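Local atomic coordinates of putative LacI-family transcriptional regulator (Bacteroides fragilis, PDB entry 3GBV), a protein that probably regulates transcription as a LacI-family DNA-binding protein, its periplasmic-binding-protein-like domain presumably sensing a small-molecule effector. Residues K8-C13 / N42-I47. Sequence-based numbering, arbitrary orientation.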
loop_
_atom_site.group_PDB
_atom_site.type_symbol
_atom_site.label_atom_id
_atom_site.label_comp_id
_atom_site.label_asym_id
_atom_site.label_seq_id
_atom_site.Cartn_x
_atom_site.Cartn_y
_atom_site.Cartn_z
ATOM N N LYS A 8 -34.313 -16.712 -2.217
ATOM C CA LYS A 8 -32.888 -16.408 -2.121
ATOM C C LYS A 8 -32.632 -14.997 -1.603
ATOM O O LYS A 8 -33.557 -14.205 -1.420
ATOM C CB LYS A 8 -32.214 -16.568 -3.489
ATOM C CG LYS A 8 -32.711 -15.593 -4.553
ATOM C CD LYS A 8 -31.858 -15.666 -5.820
ATOM C CE LYS A 8 -32.252 -14.612 -6.861
ATOM N NZ LYS A 8 -33.544 -14.902 -7.550
ATOM N N TYR A 9 -31.361 -14.694 -1.358
ATOM C CA TYR A 9 -30.967 -13.371 -0.895
ATOM C C TYR A 9 -30.518 -12.594 -2.122
ATOM O O TYR A 9 -29.706 -13.082 -2.912
ATOM C CB TYR A 9 -29.817 -13.466 0.109
ATOM C CG TYR A 9 -30.257 -13.798 1.513
ATOM C CD1 TYR A 9 -30.997 -12.887 2.270
ATOM C CD2 TYR A 9 -29.931 -15.024 2.088
ATOM C CE1 TYR A 9 -31.404 -13.197 3.575
ATOM C CE2 TYR A 9 -30.331 -15.345 3.383
ATOM C CZ TYR A 9 -31.064 -14.433 4.122
ATOM O OH TYR A 9 -31.459 -14.766 5.403
ATOM N N THR A 10 -31.056 -11.390 -2.281
ATOM C CA THR A 10 -30.720 -10.556 -3.427
ATOM C C THR A 10 -30.190 -9.190 -3.005
ATOM O O THR A 10 -30.877 -8.435 -2.322
ATOM C CB THR A 10 -31.958 -10.363 -4.336
ATOM O OG1 THR A 10 -32.482 -11.649 -4.698
ATOM C CG2 THR A 10 -31.580 -9.613 -5.607
ATOM N N PHE A 11 -28.958 -8.888 -3.407
ATOM C CA PHE A 11 -28.339 -7.611 -3.077
ATOM C C PHE A 11 -28.223 -6.787 -4.344
ATOM O O PHE A 11 -27.507 -7.164 -5.270
ATOM C CB PHE A 11 -26.944 -7.812 -2.479
ATOM C CG PHE A 11 -26.918 -8.697 -1.262
ATOM C CD1 PHE A 11 -27.827 -8.509 -0.222
ATOM C CD2 PHE A 11 -25.960 -9.699 -1.144
ATOM C CE1 PHE A 11 -27.779 -9.307 0.919
ATOM C CE2 PHE A 11 -25.901 -10.501 -0.012
ATOM C CZ PHE A 11 -26.814 -10.305 1.026
ATOM N N ALA A 12 -28.934 -5.667 -4.391
ATOM C CA ALA A 12 -28.889 -4.809 -5.570
ATOM C C ALA A 12 -27.695 -3.859 -5.476
ATOM O O ALA A 12 -27.563 -3.116 -4.503
ATOM C CB ALA A 12 -30.193 -4.019 -5.690
ATOM N N CYS A 13 -26.829 -3.885 -6.481
ATOM C CA CYS A 13 -25.656 -3.016 -6.495
ATOM C C CYS A 13 -25.817 -1.967 -7.588
ATOM O O CYS A 13 -25.765 -2.284 -8.774
ATOM C CB CYS A 13 -24.389 -3.841 -6.743
ATOM S SG CYS A 13 -24.243 -5.302 -5.667
ATOM N N ASN A 42 -26.493 -19.005 -0.589
ATOM C CA ASN A 42 -27.240 -18.702 -1.799
ATOM C C ASN A 42 -27.672 -17.244 -1.884
ATOM O O ASN A 42 -28.822 -16.906 -1.587
ATOM C CB ASN A 42 -28.460 -19.621 -1.882
ATOM C CG ASN A 42 -28.083 -21.094 -1.782
ATOM O OD1 ASN A 42 -27.313 -21.612 -2.601
ATOM N ND2 ASN A 42 -28.619 -21.775 -0.768
ATOM N N ILE A 43 -26.732 -16.392 -2.289
ATOM C CA ILE A 43 -26.978 -14.963 -2.444
ATOM C C ILE A 43 -26.696 -14.583 -3.889
ATOM O O ILE A 43 -25.898 -15.236 -4.559
ATOM C CB ILE A 43 -26.043 -14.120 -1.552
ATOM C CG1 ILE A 43 -24.586 -14.411 -1.912
ATOM C CG2 ILE A 43 -26.306 -14.418 -0.088
ATOM C CD1 ILE A 43 -23.592 -13.490 -1.253
ATOM N N SER A 44 -27.349 -13.532 -4.369
ATOM C CA SER A 44 -27.123 -13.076 -5.733
ATOM C C SER A 44 -27.026 -11.558 -5.772
ATOM O O SER A 44 -27.850 -10.842 -5.194
ATOM C CB SER A 44 -28.235 -13.564 -6.671
ATOM O OG SER A 44 -29.505 -13.060 -6.302
ATOM N N ALA A 45 -25.997 -11.074 -6.449
ATOM C CA ALA A 45 -25.775 -9.651 -6.574
ATOM C C ALA A 45 -26.322 -9.195 -7.911
ATOM O O ALA A 45 -25.841 -9.625 -8.964
ATOM C CB ALA A 45 -24.297 -9.351 -6.492
ATOM N N ASN A 46 -27.336 -8.338 -7.865
ATOM C CA ASN A 46 -27.930 -7.822 -9.083
ATOM C C ASN A 46 -27.367 -6.439 -9.387
ATOM O O ASN A 46 -27.780 -5.429 -8.809
ATOM C CB ASN A 46 -29.453 -7.766 -8.961
ATOM C CG ASN A 46 -30.102 -7.162 -10.185
ATOM O OD1 ASN A 46 -29.666 -7.407 -11.310
ATOM N ND2 ASN A 46 -31.153 -6.376 -9.977
ATOM N N ILE A 47 -26.413 -6.407 -10.305
ATOM C CA ILE A 47 -25.772 -5.169 -10.688
ATOM C C ILE A 47 -26.555 -4.434 -11.761
ATOM O O ILE A 47 -26.889 -5.002 -12.795
ATOM C CB ILE A 47 -24.358 -5.429 -11.237
ATOM C CG1 ILE A 47 -23.534 -6.208 -10.207
ATOM C CG2 ILE A 47 -23.693 -4.105 -11.591
ATOM C CD1 ILE A 47 -22.150 -6.596 -10.699
#
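Strands 9-13 and 43-47 run side by side in the same direction, their backbones laced by bonds that step from one residue to the next but one. Ser44 N gives to Tyr9 O at 2.8 Å, and Phe11 N donates to Ser44 O along a nearly straight line (167°). Asn46 repeats the pattern: its N binds Phe11 O, and its O receives Cys13 N at 3.0 Å, here from well above the carbonyl plane.

Ile43 fills much of the apolar face. Its CB lies 3.9 Å from Phe11 CE2. CG2, anti to the carbonyl carbon, reaches Tyr9 CB at 3.6 Å and also meets Phe11 CE2. CG1 takes the crowded position between backbone N and carbonyl carbon (chi1 59°), and the extended chain beyond it brings CD1 to 4.0 Å from Phe11 CE2. A beta-branched residue thus offers several carbons to one aromatic ring, which it crosses obliquely; Cys266 of helix 254-270 touches both side chains. Farther along this face, small Ala45 leaves room for Ile31 and Val35 of helix 23-37, while its CB meets Cys13 SG at 4.1 Å.

The other face, with Thr10, Ser44 and Asn46, is more polar and partly exposed. Ser44 OG adds a weak bond to Tyr9 O, and the aliphatic part of Lys8 passes over it, CE 3.2 Å from OG.

Helix 23-37 links strand 9-16 to strand 43-50, at the sheet edge within this chain, forming the first beta-alpha-beta unit of the parallel, Rossmann-like sheet characteristic of periplasmic-binding-protein domains.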